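Local structure of esterase A (Caulobacter crescentus, 5GKV) at residues A77-T82 against A219-P224. The protein is probably a serine hydrolase with esterase activity, built on the fold shared by serine beta-lactamases and penicillin-binding proteins. Residues are numbered along the deposited sequence; the frame is centred on the assembly and turned at random. Where two conformers were deposited one is given.
Sequences ALFSTT and ADLMRP
L221 meets the F79 ring at the head of the SxxK motif of the beta-lactamase/penicillin-binding-protein fold, where F79 immediately precedes S80, the serine that by family is probably the nucleophile. The tight part is a single methyl against a ring edge: L221 CD1 lies in the plane of the phenyl group, 3.6 Å from F79 CZ and 3.8 Å from F79 CE2. The two side chains arrive from opposite directions, and a chi1 of -62° in L221 swings CG to the side of its own backbone N, from where CD1 extends to the ring edge. On the F79 side, W343 packs edge-to-face with the ring. The same methyl also reaches A77, more loosely, with L221 CD1 4.3 Å from A77 CB. Beyond it the two backbones stay apart and a single water bridges them, accepting from A77 N at 2.9 Å and donating to A219 O at 3.0 Å. Farther along 219-224, the R223 side chain lies on the solvent side. F79 has a positive phi (47°), uncommon for a residue other than glycine, and its carbonyl is gripped twice by T82: F79 O accepts from T82 N at 2.9 Å and, in the carbonyl plane, from T82 OG1 at 2.7 Å.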
ATOM      1  N   ALA A  77       7.151   8.567   3.134  1.00 14.39           N
ATOM      2  CA  ALA A  77       5.748   8.185   3.276  1.00 16.33           C
ATOM      3  C   ALA A  77       5.274   7.372   2.069  1.00 13.75           C
ATOM      4  O   ALA A  77       5.480   7.763   0.924  1.00 15.41           O
ATOM      5  CB  ALA A  77       4.886   9.439   3.440  1.00 17.10           C
ATOM      6  N   LEU A  78       4.600   6.248   2.336  1.00 13.63           N
ATOM      7  CA  LEU A  78       4.184   5.319   1.292  1.00 15.32           C
ATOM      8  C   LEU A  78       2.755   5.543   0.815  1.00 14.21           C
ATOM      9  O   LEU A  78       2.380   5.014  -0.236  1.00 14.44           O
ATOM     10  CB  LEU A  78       4.304   3.867   1.793  1.00 15.61           C
ATOM     11  CG  LEU A  78       5.685   3.425   2.276  1.00 15.52           C
ATOM     12  CD1 LEU A  78       5.628   1.964   2.825  1.00 12.52           C
ATOM     13  CD2 LEU A  78       6.754   3.577   1.160  1.00 12.71           C
ATOM     14  N   PHE A  79       1.960   6.304   1.563  1.00 15.88           N
ATOM     15  CA  PHE A  79       0.526   6.484   1.328  1.00 16.48           C
ATOM     16  C   PHE A  79      -0.088   5.104   1.095  1.00 16.34           C
ATOM     17  O   PHE A  79       0.222   4.180   1.860  1.00 16.87           O
ATOM     18  CB  PHE A  79       0.320   7.517   0.221  1.00 18.58           C
ATOM     19  CG  PHE A  79       0.824   8.871   0.614  1.00 19.98           C
ATOM     20  CD1 PHE A  79       0.090   9.657   1.493  1.00 21.73           C
ATOM     21  CD2 PHE A  79       2.059   9.323   0.182  1.00 20.68           C
ATOM     22  CE1 PHE A  79       0.571  10.890   1.908  1.00 25.69           C
ATOM     23  CE2 PHE A  79       2.541  10.554   0.586  1.00 20.64           C
ATOM     24  CZ  PHE A  79       1.801  11.335   1.448  1.00 21.86           C
ATOM     25  N   SER A  80      -0.915   4.915   0.065  1.00 15.87           N
ATOM     26  CA  SER A  80      -1.692   3.685  -0.034  0.52 16.92           C
ATOM     27  C   SER A  80      -0.853   2.475  -0.413  1.00 13.36           C
ATOM     28  O   SER A  80      -1.371   1.361  -0.375  1.00 14.66           O
ATOM     29  CB  SER A  80      -2.855   3.865  -1.019  0.52 17.57           C
ATOM     30  OG  SER A  80      -2.469   4.573  -2.185  0.52 18.09           O
ATOM     31  N   THR A  81       0.433   2.648  -0.753  1.00 14.02           N
ATOM     32  CA  THR A  81       1.265   1.454  -0.867  1.00 15.33           C
ATOM     33  C   THR A  81       1.274   0.697   0.459  1.00 13.75           C
ATOM     34  O   THR A  81       1.368  -0.537   0.481  1.00 14.92           O
ATOM     35  CB  THR A  81       2.686   1.827  -1.325  1.00 14.26           C
ATOM     36  OG1 THR A  81       2.598   2.416  -2.624  1.00 15.42           O
ATOM     37  CG2 THR A  81       3.582   0.569  -1.414  1.00 12.08           C
ATOM     38  N   THR A  82       1.068   1.411   1.572  1.00 14.05           N
ATOM     39  CA  THR A  82       0.920   0.770   2.882  1.00 13.11           C
ATOM     40  C   THR A  82      -0.164  -0.312   2.905  1.00 15.35           C
ATOM     41  O   THR A  82      -0.054  -1.281   3.660  1.00 13.07           O
ATOM     42  CB  THR A  82       0.602   1.843   3.933  1.00 18.08           C
ATOM     43  OG1 THR A  82       1.546   2.921   3.800  1.00 16.20           O
ATOM     44  CG2 THR A  82       0.651   1.274   5.343  1.00 19.12           C
ATOM     45  N   ALA A 219      12.042  11.834   4.081  1.00 17.27           N
ATOM     46  CA  ALA A 219      12.170  12.757   2.961  1.00 17.69           C
ATOM     47  C   ALA A 219      11.061  13.796   2.981  1.00 17.72           C
ATOM     48  O   ALA A 219       9.930  13.503   3.361  1.00 15.75           O
ATOM     49  CB  ALA A 219      12.118  11.985   1.642  1.00 13.62           C
ATOM     50  N   ASP A 220      11.389  15.021   2.565  1.00 16.03           N
ATOM     51  CA  ASP A 220      10.361  15.980   2.170  1.00 17.31           C
ATOM     52  C   ASP A 220       9.541  15.431   1.017  1.00 17.02           C
ATOM     53  O   ASP A 220      10.055  14.747   0.132  1.00 18.85           O
ATOM     54  CB  ASP A 220      10.971  17.300   1.669  1.00 17.33           C
ATOM     55  CG  ASP A 220      11.681  18.084   2.740  1.00 22.36           C
ATOM     56  OD1 ASP A 220      11.488  17.808   3.940  1.00 20.87           O
ATOM     57  OD2 ASP A 220      12.436  18.997   2.350  1.00 22.62           O
ATOM     58  N   LEU A 221       8.280  15.825   0.973  1.00 15.99           N
ATOM     59  CA  LEU A 221       7.427  15.548  -0.167  1.00 18.21           C
ATOM     60  C   LEU A 221       7.237  16.808  -0.998  1.00 22.36           C
ATOM     61  O   LEU A 221       7.231  17.929  -0.478  1.00 22.06           O
ATOM     62  CB  LEU A 221       6.069  15.021   0.300  1.00 18.86           C
ATOM     63  CG  LEU A 221       6.136  13.709   1.083  1.00 19.07           C
ATOM     64  CD1 LEU A 221       4.772  13.380   1.651  1.00 24.70           C
ATOM     65  CD2 LEU A 221       6.613  12.603   0.146  1.00 19.56           C
ATOM     66  N   MET A 222       7.108  16.615  -2.301  1.00 18.30           N
ATOM     67  CA  MET A 222       6.676  17.664  -3.206  1.00 25.39           C
ATOM     68  C   MET A 222       5.291  17.288  -3.702  1.00 29.08           C
ATOM     69  O   MET A 222       5.119  16.238  -4.330  1.00 21.64           O
ATOM     70  CB  MET A 222       7.650  17.833  -4.364  1.00 25.83           C
ATOM     71  CG  MET A 222       7.341  19.037  -5.228  1.00 30.73           C
ATOM     72  SD  MET A 222       8.518  19.166  -6.580  1.00 37.80           S
ATOM     73  CE  MET A 222       9.695  17.907  -6.103  1.00 32.36           C
ATOM     74  N   ARG A 223       4.311  18.133  -3.402  1.00 27.64           N
ATOM     75  CA  ARG A 223       2.927  17.831  -3.705  1.00 33.41           C
ATOM     76  C   ARG A 223       2.685  17.947  -5.213  1.00 30.55           C
ATOM     77  O   ARG A 223       3.487  18.540  -5.939  1.00 29.17           O
ATOM     78  CB  ARG A 223       2.002  18.757  -2.902  1.00 37.33           C
ATOM     79  CG  ARG A 223       1.904  20.218  -3.385  1.00 43.18           C
ATOM     80  CD  ARG A 223       3.259  20.970  -3.405  1.00 50.02           C
ATOM     81  NE  ARG A 223       3.992  20.766  -2.162  1.00 48.36           N
ATOM     82  CZ  ARG A 223       5.287  20.994  -1.992  1.00 44.19           C
ATOM     83  NH1 ARG A 223       6.057  21.420  -3.000  1.00 46.82           N
ATOM     84  NH2 ARG A 223       5.828  20.760  -0.804  1.00 45.81           N
ATOM     85  N   PRO A 224       1.610  17.336  -5.718  1.00 29.30           N
ATOM     86  CA  PRO A 224       1.436  17.251  -7.175  1.00 32.66           C
ATOM     87  C   PRO A 224       1.272  18.621  -7.814  1.00 37.89           C
ATOM     88  O   PRO A 224       0.790  19.569  -7.191  1.00 35.18           O
ATOM     89  CB  PRO A 224       0.164  16.409  -7.332  1.00 33.09           C
ATOM     90  CG  PRO A 224       0.054  15.639  -6.062  1.00 30.78           C
ATOM     91  CD  PRO A 224       0.598  16.545  -4.994  1.00 30.08           C
TER
HETATM   92  O   HOH W   1       7.882  11.359   3.348  1.00 19.97           O